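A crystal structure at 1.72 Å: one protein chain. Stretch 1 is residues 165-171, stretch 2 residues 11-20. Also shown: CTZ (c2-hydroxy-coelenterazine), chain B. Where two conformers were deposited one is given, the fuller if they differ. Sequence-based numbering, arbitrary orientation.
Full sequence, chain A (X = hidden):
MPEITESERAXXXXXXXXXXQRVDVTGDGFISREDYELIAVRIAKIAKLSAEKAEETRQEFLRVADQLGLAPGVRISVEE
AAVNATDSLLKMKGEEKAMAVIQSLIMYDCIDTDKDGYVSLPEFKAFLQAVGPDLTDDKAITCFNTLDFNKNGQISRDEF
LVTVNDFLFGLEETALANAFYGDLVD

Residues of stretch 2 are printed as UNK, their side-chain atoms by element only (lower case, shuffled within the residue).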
# COMPACT_ATOMS: atom_id res chain seq x y z
N ASN A 165 7.48 5.34 3.38
CA ASN A 165 8.08 5.26 4.71
C ASN A 165 7.26 5.94 5.78
O ASN A 165 7.12 5.43 6.89
CB ASN A 165 9.51 5.80 4.67
CG ASN A 165 10.49 4.76 4.20
OD1 ASN A 165 10.79 3.82 4.95
ND2 ASN A 165 10.99 4.89 2.97
N ASP A 166 6.71 7.11 5.46
CA ASP A 166 5.94 7.83 6.45
C ASP A 166 4.65 7.06 6.80
O ASP A 166 4.30 6.93 7.98
CB ASP A 166 5.59 9.16 5.76
CG ASP A 166 4.81 10.10 6.62
OD1 ASP A 166 4.53 9.78 7.80
OD2 ASP A 166 4.49 11.18 6.08
N PHE A 167 4.00 6.51 5.78
CA PHE A 167 2.80 5.71 6.04
C PHE A 167 3.12 4.46 6.85
O PHE A 167 2.46 4.17 7.84
CB PHE A 167 2.12 5.34 4.74
CG PHE A 167 0.80 4.63 4.94
CD1 PHE A 167 -0.35 5.36 5.21
CD2 PHE A 167 0.72 3.24 4.91
CE1 PHE A 167 -1.58 4.73 5.43
CE2 PHE A 167 -0.51 2.59 5.13
CZ PHE A 167 -1.66 3.33 5.38
N LEU A 168 4.15 3.72 6.43
CA LEU A 168 4.43 2.42 7.07
C LEU A 168 5.04 2.51 8.47
O LEU A 168 4.74 1.65 9.31
CB LEU A 168 5.32 1.56 6.15
CG LEU A 168 4.66 0.99 4.89
CD1 LEU A 168 5.74 0.22 4.12
CD2 LEU A 168 3.45 0.11 5.19
N PHE A 169 5.86 3.52 8.73
CA PHE A 169 6.61 3.60 9.98
C PHE A 169 6.35 4.82 10.85
O PHE A 169 6.81 4.87 12.00
CB PHE A 169 8.12 3.50 9.71
CG PHE A 169 8.51 2.24 9.00
CD1 PHE A 169 8.43 1.02 9.65
CD2 PHE A 169 8.95 2.28 7.68
CE1 PHE A 169 8.78 -0.15 8.99
CE2 PHE A 169 9.29 1.12 7.02
CZ PHE A 169 9.20 -0.10 7.67
N GLY A 170 5.64 5.81 10.30
CA GLY A 170 5.38 7.06 11.01
C GLY A 170 4.50 6.86 12.23
O GLY A 170 3.50 6.15 12.16
N LEU A 171 4.89 7.48 13.35
CA LEU A 171 4.10 7.42 14.59
C LEU A 171 3.31 8.70 14.77
O LEU A 171 2.39 8.75 15.60
CB LEU A 171 5.02 7.23 15.79
CG LEU A 171 5.83 5.94 15.82
CD1 LEU A 171 6.71 5.89 17.06
CD2 LEU A 171 4.94 4.74 15.74
N UNK A 11 -2.86 5.85 16.27
CA UNK A 11 -2.76 6.44 14.94
C UNK A 11 -2.21 5.42 13.93
O UNK A 11 -2.72 5.28 12.83
c UNK A 11 -0.29 8.82 11.71
c UNK A 11 -2.64 9.36 11.60
c UNK A 11 -2.80 8.83 12.90
c UNK A 11 -1.38 9.34 11.02
c UNK A 11 -1.71 8.32 13.61
c UNK A 11 -1.90 7.72 14.98
c UNK A 11 -0.46 8.30 12.99
o UNK A 11 -1.22 9.86 9.75
N UNK A 12 -1.16 4.69 14.34
CA UNK A 12 -0.58 3.69 13.44
C UNK A 12 -1.59 2.61 13.09
O UNK A 12 -1.74 2.25 11.91
c UNK A 12 2.51 2.85 12.18
c UNK A 12 0.69 3.08 14.00
n UNK A 12 1.27 1.10 12.56
n UNK A 12 2.88 1.83 11.34
c UNK A 12 1.51 2.39 12.96
c UNK A 12 2.10 0.79 11.58
N UNK A 13 -2.34 2.14 14.09
CA UNK A 13 -3.40 1.15 13.80
C UNK A 13 -4.48 1.69 12.88
O UNK A 13 -5.05 0.95 12.08
c UNK A 13 -3.22 -0.26 16.00
c UNK A 13 -3.91 -0.40 17.37
c UNK A 13 -4.05 0.66 15.10
c UNK A 13 -3.10 -1.65 15.34
N UNK A 14 -4.82 2.97 13.05
CA UNK A 14 -5.79 3.64 12.18
C UNK A 14 -5.32 3.64 10.73
O UNK A 14 -6.09 3.33 9.82
n UNK A 14 -10.62 8.54 11.31
c UNK A 14 -7.45 7.16 12.57
c UNK A 14 -9.78 7.79 12.04
c UNK A 14 -6.06 5.06 12.67
n UNK A 14 -8.47 7.91 11.85
c UNK A 14 -7.17 5.79 11.91
n UNK A 14 -10.26 6.92 12.94
N UNK A 15 -4.03 3.93 10.53
CA UNK A 15 -3.44 3.84 9.22
C UNK A 15 -3.54 2.42 8.68
O UNK A 15 -3.97 2.20 7.54
c UNK A 15 0.61 5.68 10.17
c UNK A 15 -1.99 4.31 9.25
c UNK A 15 -1.82 5.83 9.43
n UNK A 15 2.05 6.17 9.90
c UNK A 15 -0.39 6.28 9.17
N UNK A 16 -3.15 1.45 9.50
CA UNK A 16 -3.12 0.06 9.04
C UNK A 16 -4.52 -0.48 8.74
O UNK A 16 -4.72 -1.23 7.79
c UNK A 16 -0.92 -0.51 10.23
c UNK A 16 0.34 1.53 8.35
se UNK A 16 0.12 -0.48 8.53
c UNK A 16 -2.38 -0.85 10.03
N UNK A 17 -5.51 -0.08 9.54
CA UNK A 17 -6.88 -0.49 9.25
C UNK A 17 -7.39 0.08 7.91
O UNK A 17 -8.16 -0.57 7.18
c UNK A 17 -9.21 -0.75 10.29
c UNK A 17 -7.82 -0.10 10.41
c UNK A 17 -10.19 -0.38 11.42
c UNK A 17 -11.59 -0.90 11.07
n UNK A 17 -12.58 -0.50 12.12
N UNK A 18 -6.96 1.28 7.58
CA UNK A 18 -7.34 1.92 6.31
C UNK A 18 -6.75 1.09 5.15
O UNK A 18 -7.44 0.78 4.18
c UNK A 18 -6.84 3.37 6.32
c UNK A 18 -7.26 4.09 5.04
o UNK A 18 -7.44 4.04 7.45
N UNK A 19 -5.50 0.69 5.32
CA UNK A 19 -4.81 -0.15 4.34
C UNK A 19 -5.51 -1.50 4.22
O UNK A 19 -5.76 -1.99 3.12
c UNK A 19 -2.56 -1.32 3.94
n UNK A 19 -0.52 -2.70 4.02
c UNK A 19 0.49 -3.35 4.62
n UNK A 19 0.99 -2.92 5.78
n UNK A 19 1.01 -4.42 4.05
c UNK A 19 -1.18 -1.50 4.56
c UNK A 19 -3.37 -0.36 4.81
N UNK A 20 -5.86 -2.10 5.35
CA UNK A 20 -6.44 -3.43 5.31
C UNK A 20 -7.83 -3.43 4.72
O UNK A 20 -8.25 -4.41 4.08
se UNK A 20 -4.06 -5.60 6.11
c UNK A 20 -3.02 -4.58 4.99
c UNK A 20 -5.02 -4.32 7.23
c UNK A 20 -6.42 -4.06 6.69
N1 CTZ B . -2.92 0.37 -2.60
C2 CTZ B . -3.83 -0.62 -2.81
C3 CTZ B . -5.11 0.09 -2.73
N4 CTZ B . -4.92 1.39 -2.52
C5 CTZ B . -5.80 2.40 -2.37
C6 CTZ B . -5.31 3.68 -2.12
N7 CTZ B . -3.98 3.91 -2.02
C8 CTZ B . -3.08 2.92 -2.17
C9 CTZ B . -3.59 1.55 -2.42
C10 CTZ B . -3.53 -2.09 -3.03
C11 CTZ B . -2.87 -2.59 -1.78
C12 CTZ B . -1.53 -2.98 -1.81
C13 CTZ B . -0.88 -3.43 -0.67
C14 CTZ B . -1.61 -3.51 0.52
C15 CTZ B . -2.96 -3.11 0.57
C16 CTZ B . -3.59 -2.65 -0.58
O17 CTZ B . -0.98 -3.95 1.64
O18 CTZ B . -6.28 -0.45 -2.86
C19 CTZ B . -6.26 4.81 -1.99
C20 CTZ B . -7.51 4.65 -1.40
C21 CTZ B . -8.38 5.73 -1.31
C22 CTZ B . -8.01 6.98 -1.82
C23 CTZ B . -6.78 7.15 -2.43
C24 CTZ B . -5.90 6.06 -2.52
O25 CTZ B . -8.89 8.02 -1.73
C26 CTZ B . -1.58 3.13 -2.05
C27 CTZ B . -1.04 3.58 -3.38
C28 CTZ B . -0.16 2.78 -4.12
C29 CTZ B . 0.32 3.24 -5.35
C30 CTZ B . -0.10 4.49 -5.83
C31 CTZ B . -0.96 5.29 -5.09
C32 CTZ B . -1.42 4.84 -3.85
O HOH W 1 2.62 8.95 9.65

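Position 11 carries one carbon and then a six-carbon ring bearing an oxygen, which defines a phenol. A ring carbon lies 3.9 Å from Leu171 O, and the CA-to-CB bond points toward stretch 1. This is Tyr11; the atom concerned is CD2.

Position 12 has one carbon followed by a five-membered ring of three carbons and two nitrogens, an imidazole. One ring nitrogen is 2.8 Å from Leu168 O, close to the ring plane. The residue is His12, and the bond is NE2 to Leu168 O, nearly straight at 168°; ND1 is satisfied elsewhere in the structure.

Position 13 shows four carbons forked at the second, out of reach of stretch 1: Leu13. Position 14 shows three carbons, a nitrogen, and a carbon with two more nitrogens, a guanidinium likewise out of reach: Arg14.

At position 15, four carbons in a row end in a nitrogen that meets three backbone oxygens of stretch 1. The chain is that of Lys15. NZ donates to Gly170 O at 2.7 Å and Phe167 O at 2.9 Å, and weakly to Asp166 O at 3.1 Å. It also donates to water 1 (NZ to water O, 2.8 Å), which in turn donates to Asp166 OD1 (water O to OD1, 2.8 Å).

Position 16 is an unbranched run of two carbons, a selenium and a carbon, the last 3.5 Å from Phe167 CE2. Selenium identifies selenomethionine, Met16, with CE as the contacting methyl.

Position 17, four carbons ending in nitrogen and pointing clear of stretch 1, is Lys17. Position 18, one carbon carrying an oxygen and a carbon, makes no contact across the stretches; it is Thr18, whose OG1 donates to Arg14 O at 2.8 Å.

Position 19 repeats the guanidinium pattern, with a terminal nitrogen 3.9 Å from Leu168 CD2. It is Arg19; NE donates to CTZ O17 at 2.7 Å, and CB sits 4.1 Å from Phe167 CZ, at the ring edge. Position 20, again two carbons, selenium and carbon, does not touch stretch 1: Met20.

The contact works through the C-terminal end of helix 165-169. Its axis runs at 110° to that of helix 11-20, and Gly170 is the first residue to leave helical phi/psi. Carbonyls near a helix end lack some of their usual backbone partners, and here His12 and Lys15, one turn apart, supply side-chain donors. Alongside this polar cluster, the buried Phe167 ring packs against Lys15 CB (CE1 to CB, 3.9 Å) and the Met16 methyl, joining hydrogen bonding to apolar packing.

Stretch 2, residues 11-20: YHLRKMKTRM
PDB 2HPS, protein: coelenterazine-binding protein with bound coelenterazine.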